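Local coordinates for hypothetical nigD-like protein (Bacteroides caccae, PDB 3QWN), which is of unknown function but, as a NigD-like protein, probably acts as an immunity factor or antitoxin that protects its producer from a bacteriocin-type toxin, at residues L168-A172 and E208-D212; G141-L147 and I181-Y187. All coordinates share one frame. Residues are numbered along the deposited sequence.

Contact 1 (L168-A172 and E208-D212)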
loop_
_atom_site.group_PDB
_atom_site.type_symbol
_atom_site.label_atom_id
_atom_site.label_comp_id
_atom_site.label_asym_id
_atom_site.label_seq_id
_atom_site.Cartn_x
_atom_site.Cartn_y
_atom_site.Cartn_z
ATOM N N LEU A 168 -4.166 8.419 2.243
ATOM C CA LEU A 168 -4.098 9.814 1.797
ATOM C C LEU A 168 -5.200 10.701 2.414
ATOM O O LEU A 168 -5.404 11.834 1.969
ATOM C CB LEU A 168 -4.164 9.886 0.251
ATOM C CG LEU A 168 -3.183 9.049 -0.550
ATOM C CD1 LEU A 168 -3.562 9.057 -2.029
ATOM C CD2 LEU A 168 -1.756 9.501 -0.330
ATOM N N ASP A 169 -5.859 10.207 3.470
ATOM C CA ASP A 169 -6.939 10.902 4.184
ATOM C C ASP A 169 -6.473 12.211 4.839
ATOM O O ASP A 169 -7.252 13.172 4.879
ATOM C CB ASP A 169 -7.568 9.969 5.233
ATOM C CG ASP A 169 -8.010 8.635 4.652
ATOM O OD1 ASP A 169 -8.838 8.636 3.709
ATOM O OD2 ASP A 169 -7.472 7.594 5.082
ATOM N N LYS A 170 -5.198 12.272 5.284
ATOM C CA LYS A 170 -4.605 13.441 5.942
ATOM C C LYS A 170 -4.469 14.667 5.017
ATOM O O LYS A 170 -4.193 15.771 5.500
ATOM C CB LYS A 170 -3.235 13.093 6.567
ATOM C CG LYS A 170 -2.068 12.825 5.603
ATOM C CD LYS A 170 -0.727 12.681 6.340
ATOM C CE LYS A 170 -0.205 14.022 6.790
ATOM N NZ LYS A 170 1.060 13.898 7.560
ATOM N N TYR A 171 -4.654 14.482 3.711
ATOM C CA TYR A 171 -4.506 15.561 2.726
ATOM C C TYR A 171 -5.856 16.180 2.358
ATOM O O TYR A 171 -5.897 17.281 1.799
ATOM C CB TYR A 171 -3.758 15.047 1.477
ATOM C CG TYR A 171 -2.409 14.446 1.820
ATOM C CD1 TYR A 171 -1.423 15.205 2.446
ATOM C CD2 TYR A 171 -2.144 13.100 1.583
ATOM C CE1 TYR A 171 -0.198 14.645 2.812
ATOM C CE2 TYR A 171 -0.919 12.530 1.936
ATOM C CZ TYR A 171 0.048 13.305 2.555
ATOM O OH TYR A 171 1.259 12.758 2.892
ATOM N N ALA A 172 -6.957 15.486 2.701
ATOM C CA ALA A 172 -8.313 15.966 2.465
ATOM C C ALA A 172 -8.643 17.085 3.447
ATOM O O ALA A 172 -8.395 16.951 4.653
ATOM C CB ALA A 172 -9.306 14.821 2.603
ATOM N N GLU A 208 -1.868 13.049 -9.700
ATOM C CA GLU A 208 -2.832 14.110 -9.402
ATOM C C GLU A 208 -4.168 13.524 -8.999
ATOM O O GLU A 208 -4.666 12.584 -9.624
ATOM C CB GLU A 208 -3.001 15.043 -10.591
ATOM C CG GLU A 208 -3.264 16.475 -10.173
ATOM C CD GLU A 208 -3.526 17.421 -11.324
ATOM O OE1 GLU A 208 -2.567 17.745 -12.059
ATOM O OE2 GLU A 208 -4.697 17.828 -11.498
ATOM N N TYR A 209 -4.742 14.065 -7.937
ATOM C CA TYR A 209 -6.023 13.586 -7.436
ATOM C C TYR A 209 -6.727 14.670 -6.599
ATOM O O TYR A 209 -6.076 15.565 -6.047
ATOM C CB TYR A 209 -5.830 12.274 -6.648
ATOM C CG TYR A 209 -5.701 12.410 -5.154
ATOM C CD1 TYR A 209 -4.554 12.940 -4.578
ATOM C CD2 TYR A 209 -6.683 11.914 -4.306
ATOM C CE1 TYR A 209 -4.428 13.057 -3.192
ATOM C CE2 TYR A 209 -6.560 12.002 -2.920
ATOM C CZ TYR A 209 -5.439 12.592 -2.364
ATOM O OH TYR A 209 -5.343 12.696 -0.991
ATOM N N VAL A 210 -8.064 14.596 -6.551
ATOM C CA VAL A 210 -8.907 15.507 -5.782
ATOM C C VAL A 210 -9.540 14.676 -4.652
ATOM O O VAL A 210 -10.404 13.838 -4.942
ATOM C CB VAL A 210 -9.956 16.231 -6.665
ATOM C CG1 VAL A 210 -10.853 17.131 -5.824
ATOM C CG2 VAL A 210 -9.285 17.039 -7.768
ATOM N N PRO A 211 -9.096 14.838 -3.377
ATOM C CA PRO A 211 -9.670 14.011 -2.295
ATOM C C PRO A 211 -11.126 14.396 -1.957
ATOM O O PRO A 211 -11.377 15.143 -1.001
ATOM C CB PRO A 211 -8.711 14.237 -1.116
ATOM C CG PRO A 211 -8.073 15.541 -1.386
ATOM C CD PRO A 211 -8.050 15.753 -2.872
ATOM N N ASP A 212 -12.088 13.878 -2.756
ATOM C CA ASP A 212 -13.529 14.119 -2.586
ATOM C C ASP A 212 -14.343 12.893 -3.036
ATOM O O ASP A 212 -13.782 11.839 -3.344
ATOM C CB ASP A 212 -13.992 15.387 -3.357
ATOM C CG ASP A 212 -13.585 16.742 -2.772
ATOM O OD1 ASP A 212 -13.682 16.915 -1.538
ATOM O OD2 ASP A 212 -13.277 17.657 -3.560
#
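Here the chain's C-terminal end, leaving edge strand 196-209, meets the 3-10 turn that follows strand 158-167, in the C-terminal beta sandwich. The largest contribution of the second segment comes from Tyr-209, the last strand residue, which has its CA-to-CB bond directed toward the turn and loses 65 Å² to it, out of 199 Å² buried in all. Leu-168 lies under one face of its ring, with CD1 on that face and CB 4.0 Å from Tyr-209 CZ. The hydroxyl reaches the turn itself: Tyr-209 OH is 3.1 Å from Leu-168 O, the same carbonyl that accepts the turn's hydrogen bond from Tyr-171 N (3.3 Å). Tyr-209 OH also sits near the plane of the Tyr-171 ring, at its edge, 3.8 Å from Tyr-171 CB. The far end of Tyr-171 leads away, and its own hydroxyl is hydrogen-bonded to Glu-132. After Val-210, Pro-211 brings the backbone nearest the turn, its CA 5.3 Å from Ala-172 CA; its phi/psi of -71°/82° make it the centre of an inverse gamma turn, with a weak bond from Asp-212 N to Val-210 O (2.8 Å). The outermost apolar touch joins Pro-211 CB to Ala-172 CB at 3.8 Å.

Contact 2 (G141-L147 and I181-Y187)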
loop_
_atom_site.group_PDB
_atom_site.type_symbol
_atom_site.label_atom_id
_atom_site.label_comp_id
_atom_site.label_asym_id
_atom_site.label_seq_id
_atom_site.Cartn_x
_atom_site.Cartn_y
_atom_site.Cartn_z
ATOM N N GLY A 141 0.189 22.528 -3.857
ATOM C CA GLY A 141 -0.489 21.295 -3.460
ATOM C C GLY A 141 0.306 20.019 -3.669
ATOM O O GLY A 141 -0.273 18.924 -3.680
ATOM N N THR A 142 1.637 20.143 -3.823
ATOM C CA THR A 142 2.526 19.003 -4.034
ATOM C C THR A 142 2.901 18.357 -2.697
ATOM O O THR A 142 3.337 19.047 -1.770
ATOM C CB THR A 142 3.771 19.425 -4.823
ATOM O OG1 THR A 142 3.363 19.994 -6.072
ATOM C CG2 THR A 142 4.746 18.273 -5.058
ATOM N N VAL A 143 2.723 17.021 -2.621
ATOM C CA VAL A 143 3.115 16.178 -1.495
ATOM C C VAL A 143 4.310 15.342 -1.969
ATOM O O VAL A 143 4.159 14.503 -2.868
ATOM C CB VAL A 143 1.961 15.279 -0.971
ATOM C CG1 VAL A 143 2.446 14.356 0.138
ATOM C CG2 VAL A 143 0.770 16.110 -0.509
ATOM N N ASN A 144 5.491 15.594 -1.392
ATOM C CA ASN A 144 6.683 14.833 -1.739
ATOM C C ASN A 144 6.803 13.640 -0.817
ATOM O O ASN A 144 6.726 13.786 0.401
ATOM C CB ASN A 144 7.928 15.698 -1.701
ATOM C CG ASN A 144 7.983 16.678 -2.837
ATOM O OD1 ASN A 144 8.113 16.307 -3.996
ATOM N ND2 ASN A 144 7.860 17.959 -2.530
HETATM N N MSE A 145 6.928 12.440 -1.410
HETATM C CA MSE A 145 7.041 11.182 -0.677
HETATM C C MSE A 145 8.294 10.443 -1.064
HETATM O O MSE A 145 8.589 10.295 -2.243
HETATM C CB MSE A 145 5.827 10.295 -0.927
HETATM C CG MSE A 145 4.538 10.861 -0.396
HETATM SE SE MSE A 145 3.159 9.528 -0.491
HETATM C CE MSE A 145 1.659 10.643 0.060
ATOM N N LEU A 146 9.050 10.007 -0.075
ATOM C CA LEU A 146 10.256 9.219 -0.288
ATOM C C LEU A 146 10.074 7.912 0.433
ATOM O O LEU A 146 9.718 7.916 1.610
ATOM C CB LEU A 146 11.525 9.946 0.192
ATOM C CG LEU A 146 12.853 9.150 0.188
ATOM C CD1 LEU A 146 13.238 8.655 -1.243
ATOM C CD2 LEU A 146 13.971 10.000 0.770
ATOM N N LEU A 147 10.289 6.791 -0.281
ATOM C CA LEU A 147 10.166 5.490 0.334
ATOM C C LEU A 147 11.307 5.250 1.333
ATOM O O LEU A 147 12.489 5.431 1.005
ATOM C CB LEU A 147 10.134 4.351 -0.711
ATOM C CG LEU A 147 9.920 2.945 -0.145
ATOM C CD1 LEU A 147 8.494 2.737 0.315
ATOM C CD2 LEU A 147 10.342 1.902 -1.114
ATOM N N ILE A 181 -4.391 17.794 -5.336
ATOM C CA ILE A 181 -3.128 17.412 -4.694
ATOM C C ILE A 181 -2.281 16.613 -5.700
ATOM O O ILE A 181 -2.828 15.831 -6.474
ATOM C CB ILE A 181 -3.431 16.636 -3.369
ATOM C CG1 ILE A 181 -3.807 17.639 -2.265
ATOM C CG2 ILE A 181 -2.269 15.755 -2.891
ATOM C CD1 ILE A 181 -4.919 17.235 -1.439
ATOM N N THR A 182 -0.959 16.849 -5.711
ATOM C CA THR A 182 -0.030 16.144 -6.590
ATOM C C THR A 182 0.961 15.354 -5.734
ATOM O O THR A 182 1.756 15.946 -5.008
ATOM C CB THR A 182 0.676 17.117 -7.561
ATOM O OG1 THR A 182 -0.304 17.835 -8.309
ATOM C CG2 THR A 182 1.612 16.395 -8.530
ATOM N N ILE A 183 0.891 14.028 -5.794
ATOM C CA ILE A 183 1.821 13.201 -5.028
ATOM C C ILE A 183 3.006 12.887 -5.928
ATOM O O ILE A 183 2.819 12.347 -7.019
ATOM C CB ILE A 183 1.163 11.920 -4.439
ATOM C CG1 ILE A 183 0.010 12.298 -3.464
ATOM C CG2 ILE A 183 2.209 10.996 -3.769
ATOM C CD1 ILE A 183 -1.157 11.437 -3.599
ATOM N N LYS A 184 4.213 13.246 -5.477
ATOM C CA LYS A 184 5.461 12.976 -6.181
ATOM C C LYS A 184 6.255 11.970 -5.340
ATOM O O LYS A 184 6.776 12.311 -4.276
ATOM C CB LYS A 184 6.228 14.266 -6.448
ATOM C CG LYS A 184 5.527 15.159 -7.457
ATOM C CD LYS A 184 6.379 16.343 -7.811
ATOM C CE LYS A 184 5.650 17.312 -8.708
ATOM N NZ LYS A 184 6.563 18.362 -9.196
ATOM N N PHE A 185 6.278 10.717 -5.793
ATOM C CA PHE A 185 6.903 9.605 -5.092
ATOM C C PHE A 185 8.307 9.292 -5.622
ATOM O O PHE A 185 8.495 9.078 -6.816
ATOM C CB PHE A 185 6.001 8.350 -5.173
ATOM C CG PHE A 185 6.585 7.104 -4.552
ATOM C CD1 PHE A 185 6.610 6.941 -3.168
ATOM C CD2 PHE A 185 7.111 6.091 -5.348
ATOM C CE1 PHE A 185 7.158 5.791 -2.601
ATOM C CE2 PHE A 185 7.648 4.931 -4.775
ATOM C CZ PHE A 185 7.667 4.792 -3.404
ATOM N N LYS A 186 9.284 9.247 -4.698
ATOM C CA LYS A 186 10.683 8.898 -4.941
ATOM C C LYS A 186 11.041 7.630 -4.175
ATOM O O LYS A 186 10.435 7.331 -3.141
ATOM C CB LYS A 186 11.614 10.039 -4.526
ATOM C CG LYS A 186 11.758 11.137 -5.570
ATOM C CD LYS A 186 12.678 12.254 -5.088
ATOM C CE LYS A 186 12.507 13.525 -5.882
ATOM N NZ LYS A 186 13.554 14.531 -5.555
ATOM N N TYR A 187 12.023 6.884 -4.674
ATOM C CA TYR A 187 12.466 5.629 -4.036
ATOM C C TYR A 187 13.853 5.275 -4.549
ATOM O O TYR A 187 14.192 5.618 -5.693
ATOM C CB TYR A 187 11.464 4.462 -4.318
ATOM C CG TYR A 187 11.433 4.005 -5.770
ATOM C CD1 TYR A 187 10.838 4.787 -6.761
ATOM C CD2 TYR A 187 12.016 2.798 -6.155
ATOM C CE1 TYR A 187 10.838 4.384 -8.098
ATOM C CE2 TYR A 187 12.036 2.396 -7.493
ATOM C CZ TYR A 187 11.432 3.181 -8.459
ATOM O OH TYR A 187 11.396 2.723 -9.764
HETATM O O HOH W 1 5.724 20.687 -8.225
#
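Six backbone hydrogen bonds, with N-H...O angles of 160° to 174°, tie 141-147 to 181-187. The first is Thr-182 N to Gly-141 O (3.0 Å), donated to a glycine whose positive phi of 72° marks the exit from helix 137-140. Val-143 N then gives to Thr-182 O (2.8 Å), Lys-184 N to Val-143 O (2.9 Å), Met-145 N to Lys-184 O (2.9 Å), Lys-186 N to Met-145 O (2.8 Å) and Leu-147 N to Lys-186 O (2.9 Å). Each accepting carbonyl also meets a CA-H, as with Thr-142 CA to Thr-182 O at 3.3 Å. This alternation, with the axes 4.6 Å apart and 20° from parallel, defines a parallel pair of interior strands, third and fourth in the five-stranded sheet of the C-terminal beta sandwich. Residues between the bonded positions turn outward: Asn-144 and Leu-146 pair with strand 127-133, Ile-183 and Tyr-187 with strand 196-209. On the face bearing Thr-142, Asn-144 and Lys-184, a water donates to Thr-142 OG1 (3.3 Å) and accepts from Lys-184 NZ (2.7 Å). Thr-142 OG1 is also hydrogen-bonded to Asn-140, and Asn-144 ND2 to Glu-136. The other face carries Val-143, Met-145, Ile-183 and Phe-185; Met-145 and Ile-183 meet Leu-112 and Phe-185 meets Met-114 of the opposing sheet, while Val-143 packs on Tyr-171. There selenomethionine Met-145 puts SE 3.7 Å from Ile-183 CG2, while Leu-147 CB approaches Phe-185 CZ to 3.7 Å.

How the contacts relate
The centres of the two contacts lie about 12 Å apart, on the same side of the chain's centre, and their segments alternate in sequence: 141-147, 168-172, 181-187, 208-212. Both reach one mixed sheet, in which strands 181-190 and 196-209 are antiparallel neighbours; a probable hydrogen bond from Ile-181 N to Tyr-209 O (2.9 Å) joins the contacts directly. Tyr-171 of contact 1 bridges them too, its OH lying 3.4 Å from Val-143 CG1 and 3.6 Å from Met-145 CE. Contact 2 joins two interior strands of the sheet, and contact 1 covers the end where strand 181-190 begins, so the C-terminal tail is integrated into the sandwich domain.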